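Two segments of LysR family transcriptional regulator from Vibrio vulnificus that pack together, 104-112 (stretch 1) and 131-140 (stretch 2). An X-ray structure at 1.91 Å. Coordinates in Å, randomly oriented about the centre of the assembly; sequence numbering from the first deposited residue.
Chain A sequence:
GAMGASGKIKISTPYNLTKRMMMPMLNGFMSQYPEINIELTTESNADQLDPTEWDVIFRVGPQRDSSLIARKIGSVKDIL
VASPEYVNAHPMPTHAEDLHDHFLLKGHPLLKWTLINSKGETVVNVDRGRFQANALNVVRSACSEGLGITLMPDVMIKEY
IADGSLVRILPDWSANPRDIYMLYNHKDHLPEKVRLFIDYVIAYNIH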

ATOM      1  N   LEU A 104     -15.118  14.421  -5.478  1.00 22.02           N
ATOM      2  CA  LEU A 104     -14.931  12.980  -5.586  1.00 22.75           C
ATOM      3  C   LEU A 104     -13.467  12.622  -5.387  1.00 22.45           C
ATOM      4  O   LEU A 104     -12.572  13.392  -5.740  1.00 23.23           O
ATOM      5  CB  LEU A 104     -15.421  12.453  -6.937  1.00 20.68           C
ATOM      6  CG  LEU A 104     -16.889  12.774  -7.219  1.00 28.76           C
ATOM      7  CD1 LEU A 104     -17.352  12.122  -8.513  1.00 27.76           C
ATOM      8  CD2 LEU A 104     -17.745  12.355  -6.037  1.00 26.26           C
ATOM      9  N   LEU A 105     -13.238  11.461  -4.773  1.00 22.57           N
ATOM     10  CA  LEU A 105     -11.900  10.934  -4.551  1.00 24.07           C
ATOM     11  C   LEU A 105     -11.843   9.544  -5.155  1.00 25.08           C
ATOM     12  O   LEU A 105     -12.654   8.677  -4.806  1.00 21.87           O
ATOM     13  CB  LEU A 105     -11.556  10.897  -3.063  1.00 17.84           C
ATOM     14  CG  LEU A 105     -12.039  12.116  -2.280  1.00 24.60           C
ATOM     15  CD1 LEU A 105     -12.031  11.885  -0.741  1.00 17.45           C
ATOM     16  CD2 LEU A 105     -11.209  13.331  -2.660  1.00 24.02           C
ATOM     17  N   LYS A 106     -10.902   9.334  -6.078  1.00 23.34           N
ATOM     18  CA  LYS A 106     -10.916   8.136  -6.908  1.00 23.80           C
ATOM     19  C   LYS A 106      -9.556   7.442  -6.874  1.00 26.50           C
ATOM     20  O   LYS A 106      -8.523   8.085  -7.077  1.00 25.66           O
ATOM     21  CB  LYS A 106     -11.309   8.500  -8.344  1.00 26.52           C
ATOM     22  CG  LYS A 106     -12.787   8.880  -8.503  1.00 27.33           C
ATOM     23  CD  LYS A 106     -13.169   9.173  -9.932  1.00 28.99           C
ATOM     24  CE  LYS A 106     -14.695   9.180 -10.097  1.00 28.01           C
ATOM     25  NZ  LYS A 106     -15.108   9.380 -11.510  1.00 28.52           N
ATOM     26  N   GLY A 107      -9.561   6.140  -6.615  1.00 29.40           N
ATOM     27  CA  GLY A 107      -8.338   5.357  -6.619  1.00 31.27           C
ATOM     28  C   GLY A 107      -8.468   4.132  -7.496  1.00 35.48           C
ATOM     29  O   GLY A 107      -9.517   3.482  -7.517  1.00 37.29           O
ATOM     30  N   HIS A 108      -7.384   3.821  -8.225  1.00 36.08           N
ATOM     31  CA  HIS A 108      -7.345   2.627  -9.065  1.00 37.83           C
ATOM     32  C   HIS A 108      -7.579   1.386  -8.210  1.00 32.06           C
ATOM     33  O   HIS A 108      -7.106   1.325  -7.068  1.00 31.70           O
ATOM     34  CB  HIS A 108      -5.990   2.490  -9.769  1.00 47.20           C
ATOM     35  CG  HIS A 108      -5.835   3.329 -11.001  1.00 56.89           C
ATOM     36  ND1 HIS A 108      -4.960   4.394 -11.069  1.00 59.46           N
ATOM     37  CD2 HIS A 108      -6.402   3.229 -12.229  1.00 59.54           C
ATOM     38  CE1 HIS A 108      -5.011   4.929 -12.277  1.00 60.39           C
ATOM     39  NE2 HIS A 108      -5.879   4.242 -13.000  1.00 60.38           N
ATOM     40  N   PRO A 109      -8.263   0.354  -8.741  1.00 27.67           N
ATOM     41  CA  PRO A 109      -8.830   0.217 -10.089  1.00 27.92           C
ATOM     42  C   PRO A 109     -10.285   0.687 -10.161  1.00 28.88           C
ATOM     43  O   PRO A 109     -11.069   0.149 -10.946  1.00 29.72           O
ATOM     44  CB  PRO A 109      -8.746  -1.292 -10.332  1.00 27.90           C
ATOM     45  CG  PRO A 109      -9.070  -1.876  -8.962  1.00 26.53           C
ATOM     46  CD  PRO A 109      -8.500  -0.863  -7.939  1.00 28.58           C
ATOM     47  N   LEU A 110     -10.635   1.655  -9.311  1.00 28.49           N
ATOM     48  CA  LEU A 110     -11.962   2.247  -9.228  1.00 28.66           C
ATOM     49  C   LEU A 110     -11.922   3.718  -9.633  1.00 31.26           C
ATOM     50  O   LEU A 110     -12.487   4.588  -8.958  1.00 32.21           O
ATOM     51  CB  LEU A 110     -12.535   2.090  -7.821  1.00 28.82           C
ATOM     52  CG  LEU A 110     -12.575   0.682  -7.213  1.00 28.53           C
ATOM     53  CD1 LEU A 110     -13.250   0.719  -5.838  1.00 26.66           C
ATOM     54  CD2 LEU A 110     -13.302  -0.314  -8.149  1.00 29.92           C
ATOM     55  N   LEU A 111     -11.204   4.022 -10.719  1.00 32.89           N
ATOM     56  CA  LEU A 111     -11.309   5.344 -11.327  1.00 34.75           C
ATOM     57  C   LEU A 111     -12.631   5.521 -12.058  1.00 35.40           C
ATOM     58  O   LEU A 111     -13.063   6.661 -12.276  1.00 37.15           O
ATOM     59  CB  LEU A 111     -10.156   5.587 -12.299  1.00 37.99           C
ATOM     60  CG  LEU A 111      -8.772   5.888 -11.709  1.00 37.09           C
ATOM     61  CD1 LEU A 111      -7.944   6.766 -12.683  1.00 35.10           C
ATOM     62  CD2 LEU A 111      -8.887   6.533 -10.336  1.00 34.92           C
ATOM     63  N   LYS A 112     -13.271   4.421 -12.437  1.00 33.96           N
ATOM     64  CA  LYS A 112     -14.584   4.423 -13.068  1.00 34.36           C
ATOM     65  C   LYS A 112     -15.586   3.880 -12.059  1.00 31.30           C
ATOM     66  O   LYS A 112     -15.370   2.807 -11.481  1.00 29.15           O
ATOM     67  CB  LYS A 112     -14.568   3.574 -14.343  1.00 38.03           C
ATOM     68  CG  LYS A 112     -15.863   3.577 -15.171  1.00 40.72           C
ATOM     69  CD  LYS A 112     -15.690   2.680 -16.393  1.00 44.19           C
ATOM     70  CE  LYS A 112     -16.714   1.557 -16.410  1.00 47.94           C
ATOM     71  NZ  LYS A 112     -16.579   0.705 -15.174  1.00 50.00           N
ATOM     72  N   PHE A 131      -9.190  14.490  -6.012  1.00 26.75           N
ATOM     73  CA  PHE A 131      -7.978  13.744  -5.717  1.00 24.11           C
ATOM     74  C   PHE A 131      -8.097  12.422  -6.449  1.00 23.18           C
ATOM     75  O   PHE A 131      -9.120  11.745  -6.309  1.00 22.54           O
ATOM     76  CB  PHE A 131      -7.834  13.516  -4.202  1.00 24.08           C
ATOM     77  CG  PHE A 131      -6.606  12.740  -3.803  1.00 25.43           C
ATOM     78  CD1 PHE A 131      -6.719  11.562  -3.082  1.00 26.74           C
ATOM     79  CD2 PHE A 131      -5.341  13.212  -4.107  1.00 24.41           C
ATOM     80  CE1 PHE A 131      -5.584  10.848  -2.694  1.00 28.28           C
ATOM     81  CE2 PHE A 131      -4.194  12.508  -3.735  1.00 23.89           C
ATOM     82  CZ  PHE A 131      -4.305  11.334  -3.024  1.00 25.40           C
ATOM     83  N   GLN A 132      -7.089  12.075  -7.254  1.00 21.04           N
ATOM     84  CA  GLN A 132      -7.018  10.781  -7.919  1.00 23.82           C
ATOM     85  C   GLN A 132      -5.680  10.134  -7.621  1.00 24.18           C
ATOM     86  O   GLN A 132      -4.640  10.804  -7.680  1.00 23.59           O
ATOM     87  CB  GLN A 132      -7.182  10.895  -9.427  1.00 26.48           C
ATOM     88  CG  GLN A 132      -8.564  11.333  -9.817  1.00 29.68           C
ATOM     89  CD  GLN A 132      -8.870  11.103 -11.269  1.00 31.83           C
ATOM     90  OE1 GLN A 132      -9.964  11.427 -11.717  1.00 34.78           O
ATOM     91  NE2 GLN A 132      -7.914  10.546 -12.017  1.00 28.30           N
ATOM     92  N   ALA A 133      -5.703   8.828  -7.330  1.00 21.82           N
ATOM     93  CA  ALA A 133      -4.476   8.118  -6.988  1.00 24.86           C
ATOM     94  C   ALA A 133      -4.507   6.710  -7.560  1.00 23.89           C
ATOM     95  O   ALA A 133      -5.571   6.150  -7.813  1.00 26.71           O
ATOM     96  CB  ALA A 133      -4.260   8.070  -5.468  1.00 21.25           C
ATOM     97  N   ASN A 134      -3.324   6.139  -7.756  1.00 26.12           N
ATOM     98  CA  ASN A 134      -3.217   4.749  -8.188  1.00 26.73           C
ATOM     99  C   ASN A 134      -3.282   3.745  -7.030  1.00 28.75           C
ATOM    100  O   ASN A 134      -3.079   2.547  -7.265  1.00 35.87           O
ATOM    101  CB  ASN A 134      -1.930   4.538  -8.994  1.00 31.44           C
ATOM    102  CG  ASN A 134      -0.678   4.932  -8.228  1.00 36.77           C
ATOM    103  OD1 ASN A 134      -0.728   5.709  -7.262  1.00 39.10           O
ATOM    104  ND2 ASN A 134       0.463   4.415  -8.673  1.00 37.00           N
ATOM    105  N   ALA A 135      -3.551   4.190  -5.800  1.00 24.07           N
ATOM    106  CA  ALA A 135      -3.720   3.295  -4.655  1.00 27.41           C
ATOM    107  C   ALA A 135      -4.916   3.756  -3.827  1.00 27.07           C
ATOM    108  O   ALA A 135      -5.153   4.958  -3.694  1.00 29.53           O
ATOM    109  CB  ALA A 135      -2.461   3.249  -3.764  1.00 25.19           C
ATOM    110  N   LEU A 136      -5.643   2.806  -3.229  1.00 25.62           N
ATOM    111  CA  LEU A 136      -6.873   3.153  -2.513  1.00 24.23           C
ATOM    112  C   LEU A 136      -6.634   3.546  -1.065  1.00 24.50           C
ATOM    113  O   LEU A 136      -7.450   4.284  -0.492  1.00 21.85           O
ATOM    114  CB  LEU A 136      -7.878   1.992  -2.551  1.00 24.76           C
ATOM    115  CG  LEU A 136      -8.715   1.948  -3.847  1.00 25.43           C
ATOM    116  CD1 LEU A 136      -9.581   0.687  -3.912  1.00 26.77           C
ATOM    117  CD2 LEU A 136      -9.576   3.189  -4.012  1.00 21.08           C
ATOM    118  N   ASN A 137      -5.533   3.086  -0.461  1.00 24.42           N
ATOM    119  CA  ASN A 137      -5.258   3.471   0.914  1.00 22.02           C
ATOM    120  C   ASN A 137      -5.120   4.990   1.050  1.00 22.47           C
ATOM    121  O   ASN A 137      -5.704   5.583   1.963  1.00 18.07           O
ATOM    122  CB  ASN A 137      -4.019   2.733   1.447  1.00 23.89           C
ATOM    123  CG  ASN A 137      -2.732   3.085   0.694  1.00 27.51           C
ATOM    124  OD1 ASN A 137      -2.754   3.541  -0.458  1.00 25.09           O
ATOM    125  ND2 ASN A 137      -1.595   2.860   1.351  1.00 30.81           N
ATOM    126  N   VAL A 138      -4.392   5.653   0.138  1.00 22.22           N
ATOM    127  CA  VAL A 138      -4.252   7.106   0.295  1.00 21.06           C
ATOM    128  C   VAL A 138      -5.558   7.828  -0.018  1.00 18.97           C
ATOM    129  O   VAL A 138      -5.807   8.915   0.501  1.00 20.09           O
ATOM    130  CB  VAL A 138      -3.104   7.660  -0.565  1.00 19.00           C
ATOM    131  CG1 VAL A 138      -1.769   7.051  -0.126  1.00 22.33           C
ATOM    132  CG2 VAL A 138      -3.372   7.409  -2.011  1.00 19.21           C
ATOM    133  N   VAL A 139      -6.391   7.260  -0.891  1.00 18.67           N
ATOM    134  CA  VAL A 139      -7.717   7.815  -1.153  1.00 18.17           C
ATOM    135  C   VAL A 139      -8.570   7.792   0.118  1.00 17.25           C
ATOM    136  O   VAL A 139      -9.274   8.755   0.433  1.00 18.03           O
ATOM    137  CB  VAL A 139      -8.384   7.036  -2.306  1.00 19.62           C
ATOM    138  CG1 VAL A 139      -9.791   7.524  -2.535  1.00 17.94           C
ATOM    139  CG2 VAL A 139      -7.551   7.195  -3.606  1.00 23.83           C
ATOM    140  N   ARG A 140      -8.556   6.668   0.833  1.00 17.49           N
ATOM    141  CA  ARG A 140      -9.298   6.574   2.075  1.00 20.60           C
ATOM    142  C   ARG A 140      -8.851   7.651   3.046  1.00 23.04           C
ATOM    143  O   ARG A 140      -9.680   8.298   3.690  1.00 24.54           O
ATOM    144  CB  ARG A 140      -9.125   5.185   2.695  1.00 22.69           C
ATOM    145  CG  ARG A 140      -9.915   5.026   3.982  1.00 25.31           C
ATOM    146  CD  ARG A 140      -9.227   4.095   4.935  1.00 32.96           C
ATOM    147  NE  ARG A 140      -7.894   4.556   5.315  1.00 39.00           N
ATOM    148  CZ  ARG A 140      -7.633   5.556   6.160  1.00 38.57           C
ATOM    149  NH1 ARG A 140      -8.616   6.238   6.727  1.00 34.01           N
ATOM    150  NH2 ARG A 140      -6.371   5.874   6.434  1.00 41.37           N
TER

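How do the two backbones run together? Strand 104-107 lies beside strand 131-133 almost exactly parallel, their directions only 6° apart, with Leu-105 opposite Phe-131, Lys-106 opposite Gln-132 and Gly-107 opposite Ala-133. On the face carrying Leu-105, its CD2 lies 3.7 Å from Phe-131 CB and its CB 3.8 Å from Val-139 CG1, so it is packed by apolar groups from both the neighbouring strand and the helix.

What holds the strands in register? Lys-106 bonds through both of its backbone polar groups, as parallel pairing requires: Lys-106 N donates to Phe-131 O at 3.0 Å, and Ala-133 N donates to Lys-106 O at 2.9 Å. Its side chain leaves on the other face, beside Gln-132, with Lys-106 CB 4.2 Å from Gln-132 CG; these are aliphatic portions, and the ammonium end leads away from stretch 2.

Why does the helix come so close at Gly-107? With no side chain there, Val-139 CG2 can sit 3.6 Å from Gly-107 CA, and Leu-136 CD2 reaches to 3.5 Å from Gly-107 O. A CB on this residue would clash with both methyls. Gly-107 CA also makes a CA-H...O contact of 3.1 Å with Ala-133 O.

How does the contact continue past the strand? His-108 N donates to the same Ala-133 O at 3.0 Å, extending the ladder by one rung, while the edge of its ring meets Asn-134, with His-108 ND1 3.4 Å from Asn-134 CA. A cis peptide bond then leads into Pro-109, and a turn closed by Leu-110 N donating to Gly-107 O at 2.8 Å folds the chain back. Leu-110 CD1 packs 4.1 Å from Leu-136 CD1, and Leu-111 CD1 comes within 3.8 Å of Gln-132 NE2; Lys-112 makes no contact.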